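DMATS type aromatic prenyltransferase (Micromonospora olivasterospora, PDB 6ZRY) probably transfers a dimethylallyl group to carbon 6 of the indole of tryptophan, a substrate it binds inside an ABBA barrel. Local coordinates at residues S52-D57 and L78-G83; S93-F98 and F129-S134. One frame throughout, in Å; residues are numbered along the deposited sequence. Where two conformers were deposited one is given.

How the interactions relate
Interactions 1 and 2 illustrate how a barrel pocket is built outward in layers, their centres about 10 Å apart. Interaction 1 (52-57 with 78-83) gives carbonyls to the bound tryptophan, while interaction 2 (93-98 with 129-134) packs a helix on the outer side of a strand whose W132 faces the ligand. Strands 71-79 and 131-138 are antiparallel neighbours, and G79 N lies 2.9 Å from C133 O in a probable hydrogen bond. Just beyond, T81 N probably bonds T95 OG1 at 2.9 Å, tying the strand's exit to the helix. E80 OE1 packs 3.1 Å from W132 NE1, and the W132 side chain comes within about 4 Å of the ligand, nearest atoms.

Interaction 1 (S52-D57 and L78-G83); sequences SGVSDD and LGETLG. With TRP (tryptophan), chain C.
The loop S52-D57 runs past the end of strand 71-79 without pairing to it, the V54 and G79 CA atoms coming within 6.0 Å. In this ABBA-fold barrel the loop leads into strand 61-68 and forms part of the tryptophan pocket. S52 joins the two segments. Its OG, anti to the backbone N (chi1 171°), donates to E80 OE2 at 2.7 Å, meeting the anti lone pair of that oxygen. The same OG accepts from V54 N at 3.2 Å along a nearly straight N-H (165°), closing an ST turn. E80 reaches it on an extended chain, and a water accepting from G53 N also donates to OE2, so two donors grip that oxygen. An alanine in place of S52 would lack OG and both its bonds, and would probably loosen the turn and the carbonyls that follow it. V54 packs its two methyls against the strand end: CG1 on L78 O, and CG2 3.9 Å from G79 CA. The turn offers the ligand amino group two carbonyls: TRP N bonds G53 O at 3.1 Å and, weakly, V54 O at 3.0 Å. Over one indole face, at the five-membered ring's rim, L78 CD2 lies 4.0 Å from TRP CD1.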
loop_
_atom_site.group_PDB
_atom_site.type_symbol
_atom_site.label_atom_id
_atom_site.label_comp_id
_atom_site.label_asym_id
_atom_site.label_seq_id
_atom_site.Cartn_x
_atom_site.Cartn_y
_atom_site.Cartn_z
ATOM N N SER A 52 12.821 3.900 7.043
ATOM C CA SER A 52 11.425 3.430 6.866
ATOM C C SER A 52 11.308 2.603 5.582
ATOM O O SER A 52 11.849 3.005 4.556
ATOM C CB SER A 52 10.481 4.591 6.871
ATOM O OG SER A 52 9.169 4.223 6.495
ATOM N N GLY A 53 10.620 1.466 5.642
ATOM C CA GLY A 53 10.366 0.669 4.443
ATOM C C GLY A 53 9.228 1.204 3.585
ATOM O O GLY A 53 9.007 0.611 2.515
ATOM N N VAL A 54 8.544 2.289 3.993
ATOM C CA VAL A 54 7.353 2.826 3.267
ATOM C C VAL A 54 7.766 3.199 1.820
ATOM O O VAL A 54 6.968 2.975 0.901
ATOM C CB VAL A 54 6.711 4.021 3.991
ATOM C CG1 VAL A 54 5.610 4.692 3.156
ATOM C CG2 VAL A 54 6.129 3.607 5.331
ATOM N N SER A 55 8.970 3.727 1.629
ATOM C CA SER A 55 9.467 4.195 0.313
ATOM C C SER A 55 10.974 3.948 0.216
ATOM O O SER A 55 11.614 3.768 1.252
ATOM C CB SER A 55 9.136 5.641 0.065
ATOM O OG SER A 55 9.913 6.499 0.940
ATOM N N ASP A 56 11.487 3.910 -1.016
ATOM C CA ASP A 56 12.900 3.578 -1.331
ATOM C C ASP A 56 13.834 4.607 -0.681
ATOM O O ASP A 56 14.925 4.195 -0.248
ATOM C CB ASP A 56 13.160 3.522 -2.839
ATOM C CG ASP A 56 12.591 2.289 -3.542
ATOM O OD1 ASP A 56 11.993 1.411 -2.872
ATOM O OD2 ASP A 56 12.717 2.222 -4.766
ATOM N N ASP A 57 13.453 5.890 -0.635
ATOM C CA ASP A 57 14.322 6.954 -0.085
ATOM C C ASP A 57 14.064 7.137 1.417
ATOM O O ASP A 57 14.688 8.015 1.998
ATOM C CB ASP A 57 14.220 8.259 -0.880
ATOM C CG ASP A 57 12.976 9.101 -0.657
ATOM O OD1 ASP A 57 12.003 8.599 -0.077
ATOM O OD2 ASP A 57 13.009 10.278 -1.047
ATOM N N LEU A 78 -0.138 6.109 2.504
ATOM C CA LEU A 78 0.379 5.006 3.332
ATOM C C LEU A 78 1.551 5.546 4.130
ATOM O O LEU A 78 2.413 6.188 3.538
ATOM C CB LEU A 78 0.808 3.851 2.427
ATOM C CG LEU A 78 1.382 2.618 3.135
ATOM C CD1 LEU A 78 0.290 1.858 3.867
ATOM C CD2 LEU A 78 2.053 1.709 2.146
ATOM N N GLY A 79 1.631 5.275 5.421
ATOM C CA GLY A 79 2.863 5.631 6.131
ATOM C C GLY A 79 2.858 5.235 7.573
ATOM O O GLY A 79 2.023 4.393 7.976
ATOM N N GLU A 80 3.816 5.785 8.323
ATOM C CA GLU A 80 4.014 5.429 9.724
ATOM C C GLU A 80 4.495 6.665 10.479
ATOM O O GLU A 80 5.071 7.570 9.866
ATOM C CB GLU A 80 4.968 4.232 9.877
ATOM C CG GLU A 80 6.373 4.476 9.376
ATOM C CD GLU A 80 7.306 3.286 9.533
ATOM O OE1 GLU A 80 7.026 2.399 10.374
ATOM O OE2 GLU A 80 8.311 3.240 8.807
ATOM N N THR A 81 4.251 6.650 11.769
ATOM C CA THR A 81 4.710 7.654 12.743
ATOM C C THR A 81 5.939 7.094 13.439
ATOM O O THR A 81 5.822 6.078 14.148
ATOM C CB THR A 81 3.641 8.000 13.769
ATOM O OG1 THR A 81 2.344 8.131 13.158
ATOM C CG2 THR A 81 3.994 9.279 14.504
ATOM N N LEU A 82 7.081 7.742 13.266
ATOM C CA LEU A 82 8.325 7.261 13.865
ATOM C C LEU A 82 8.296 7.574 15.385
ATOM O O LEU A 82 7.638 8.551 15.779
ATOM C CB LEU A 82 9.504 7.907 13.150
ATOM C CG LEU A 82 9.680 7.506 11.678
ATOM C CD1 LEU A 82 10.993 8.048 11.140
ATOM C CD2 LEU A 82 9.628 5.987 11.472
ATOM N N GLY A 83 8.921 6.714 16.191
ATOM C CA GLY A 83 9.014 6.884 17.655
ATOM C C GLY A 83 10.058 7.922 18.045
ATOM O O GLY A 83 10.788 8.432 17.137
HETATM N N TRP C . 8.084 0.500 -0.449
HETATM C CA TRP C . 7.694 -0.900 -0.058
HETATM C C TRP C . 7.819 -1.823 -1.272
HETATM O O TRP C . 7.773 -3.056 -1.109
HETATM C CB TRP C . 6.277 -0.939 0.546
HETATM C CG TRP C . 5.183 -0.519 -0.385
HETATM C CD1 TRP C . 4.772 0.758 -0.657
HETATM C CD2 TRP C . 4.337 -1.385 -1.165
HETATM N NE1 TRP C . 3.737 0.741 -1.557
HETATM C CE2 TRP C . 3.439 -0.556 -1.878
HETATM C CE3 TRP C . 4.237 -2.776 -1.320
HETATM C CZ2 TRP C . 2.475 -1.073 -2.747
HETATM C CZ3 TRP C . 3.283 -3.283 -2.176
HETATM C CH2 TRP C . 2.412 -2.443 -2.872
HETATM O OXT TRP C . 7.976 -1.351 -2.420
HETATM O O HOH W 1 9.176 0.794 8.104
#

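Interaction 2 (S93-F98 and F129-S134); sequences SATRGF and FAMWCS
A helix laid on the outside of an ABBA barrel meets strand 131-138 here through side-chain packing, with no hydrogen bond between the two segments. The axes of the short segments 93-98 and 131-134 approach to 8.2 Å and run 36° apart. T95 stands at the middle of the buried part. Its CG2, anti to the backbone N, presses on the strand backbone 3.6 Å from M131 O, with C133 CB a little farther along. That rotation keeps OG1 beside the backbone N, where it bonds to N91 O of its own helix and to T81 N. One turn on, F98 meets C133 at the ring edge: SG lies 3.9 Å from CE2 and 5.2 Å from the ring centroid, 88° off the normal, a Cys sulfur-aromatic contact. The looser side is that of R96, at the margin of the contact; M131 itself is buried. The two cross obliquely; only the root of the arginine takes part, CB lying 3.9 Å from M131 SD, while the methionine bends at its last torsion (chi3 -72°) to carry CE near R96 CG. Beyond this the partly exposed arginine leads away from the strand, its NE salt-bridged to D100. W132 points off the helix side, into the barrel, F129 CD2 lying over one face of its ring, offset toward the rim. L35 of helix 26-36 packs on both F98 and C133, L92 and L99 of helix 88-106 also touch M131, L99 reaching C133 as well, and strand 141-149 borders strand 131-138 on the other side from strand 71-79.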
loop_
_atom_site.group_PDB
_atom_site.type_symbol
_atom_site.label_atom_id
_atom_site.label_comp_id
_atom_site.label_asym_id
_atom_site.label_seq_id
_atom_site.Cartn_x
_atom_site.Cartn_y
_atom_site.Cartn_z
ATOM N N SER A 93 4.277 1.962 18.666
ATOM C CA SER A 93 3.625 2.746 19.745
ATOM C C SER A 93 3.108 4.086 19.194
ATOM O O SER A 93 1.916 4.392 19.397
ATOM C CB SER A 93 4.571 2.970 20.873
ATOM O OG SER A 93 3.902 3.568 21.959
ATOM N N ALA A 94 3.959 4.824 18.480
ATOM C CA ALA A 94 3.624 6.155 17.920
ATOM C C ALA A 94 2.513 6.003 16.857
ATOM O O ALA A 94 1.565 6.824 16.834
ATOM C CB ALA A 94 4.877 6.827 17.368
ATOM N N THR A 95 2.608 4.993 15.986
ATOM C CA THR A 95 1.623 4.818 14.911
ATOM C C THR A 95 0.280 4.437 15.535
ATOM O O THR A 95 -0.749 5.024 15.158
ATOM C CB THR A 95 2.152 3.840 13.854
ATOM O OG1 THR A 95 3.382 4.351 13.335
ATOM C CG2 THR A 95 1.163 3.632 12.749
ATOM N N ARG A 96 0.274 3.486 16.465
ATOM C CA ARG A 96 -0.977 3.053 17.113
ATOM C C ARG A 96 -1.554 4.232 17.911
ATOM O O ARG A 96 -2.772 4.445 17.826
ATOM C CB ARG A 96 -0.755 1.822 17.987
ATOM C CG ARG A 96 -2.054 1.146 18.379
ATOM C CD ARG A 96 -1.887 0.173 19.524
ATOM N NE ARG A 96 -3.093 0.184 20.322
ATOM C CZ ARG A 96 -3.230 -0.420 21.489
ATOM N NH1 ARG A 96 -4.382 -0.351 22.129
ATOM N NH2 ARG A 96 -2.217 -1.091 22.015
ATOM N N GLY A 97 -0.696 4.995 18.607
ATOM C CA GLY A 97 -1.091 6.218 19.319
ATOM C C GLY A 97 -1.858 7.169 18.414
ATOM O O GLY A 97 -2.939 7.604 18.785
ATOM N N PHE A 98 -1.345 7.423 17.216
ATOM C CA PHE A 98 -2.016 8.283 16.218
ATOM C C PHE A 98 -3.380 7.702 15.840
ATOM O O PHE A 98 -4.367 8.426 15.831
ATOM C CB PHE A 98 -1.132 8.456 14.982
ATOM C CG PHE A 98 -1.842 9.056 13.820
ATOM C CD1 PHE A 98 -2.247 10.375 13.845
ATOM C CD2 PHE A 98 -2.124 8.294 12.689
ATOM C CE1 PHE A 98 -2.929 10.919 12.781
ATOM C CE2 PHE A 98 -2.780 8.862 11.615
ATOM C CZ PHE A 98 -3.181 10.164 11.660
ATOM N N PHE A 129 8.780 -3.152 10.189
ATOM C CA PHE A 129 7.549 -2.537 10.763
ATOM C C PHE A 129 6.697 -3.591 11.478
ATOM O O PHE A 129 6.900 -4.781 11.269
ATOM C CB PHE A 129 6.755 -1.842 9.655
ATOM C CG PHE A 129 5.896 -2.761 8.821
ATOM C CD1 PHE A 129 6.474 -3.657 7.930
ATOM C CD2 PHE A 129 4.514 -2.711 8.909
ATOM C CE1 PHE A 129 5.690 -4.500 7.168
ATOM C CE2 PHE A 129 3.723 -3.562 8.144
ATOM C CZ PHE A 129 4.309 -4.439 7.264
ATOM N N ALA A 130 5.802 -3.122 12.336
ATOM C CA ALA A 130 4.738 -3.891 12.990
ATOM C C ALA A 130 3.382 -3.369 12.508
ATOM O O ALA A 130 2.500 -4.206 12.222
ATOM C CB ALA A 130 4.886 -3.792 14.499
ATOM N N MET A 131 3.228 -2.045 12.336
ATOM C CA MET A 131 1.919 -1.437 11.967
ATOM C C MET A 131 2.143 -0.186 11.109
ATOM O O MET A 131 2.854 0.739 11.561
ATOM C CB MET A 131 1.136 -1.047 13.222
ATOM C CG MET A 131 -0.195 -0.347 12.943
ATOM S SD MET A 131 -0.993 0.224 14.468
ATOM C CE MET A 131 -1.531 -1.339 15.157
ATOM N N TRP A 132 1.540 -0.156 9.932
ATOM C CA TRP A 132 1.442 1.045 9.094
ATOM C C TRP A 132 -0.017 1.484 9.049
ATOM O O TRP A 132 -0.895 0.720 9.434
ATOM C CB TRP A 132 1.997 0.803 7.688
ATOM C CG TRP A 132 3.493 0.709 7.596
ATOM C CD1 TRP A 132 4.412 0.910 8.579
ATOM C CD2 TRP A 132 4.232 0.313 6.441
ATOM N NE1 TRP A 132 5.679 0.717 8.090
ATOM C CE2 TRP A 132 5.597 0.315 6.796
ATOM C CE3 TRP A 132 3.875 -0.053 5.142
ATOM C CZ2 TRP A 132 6.605 -0.005 5.892
ATOM C CZ3 TRP A 132 4.868 -0.384 4.248
ATOM C CH2 TRP A 132 6.221 -0.370 4.622
ATOM N N CYS A 133 -0.229 2.678 8.565
ATOM C CA CYS A 133 -1.499 3.406 8.489
ATOM C C CYS A 133 -1.764 3.698 7.006
ATOM O O CYS A 133 -0.782 4.065 6.339
ATOM C CB CYS A 133 -1.312 4.734 9.249
ATOM S SG CYS A 133 -2.717 5.802 9.134
ATOM N N SER A 134 -2.999 3.541 6.522
ATOM C CA SER A 134 -3.475 4.106 5.229
ATOM C C SER A 134 -4.613 5.097 5.518
ATOM O O SER A 134 -5.539 4.724 6.197
ATOM C CB SER A 134 -3.888 3.014 4.253
ATOM O OG SER A 134 -4.256 3.562 3.024
#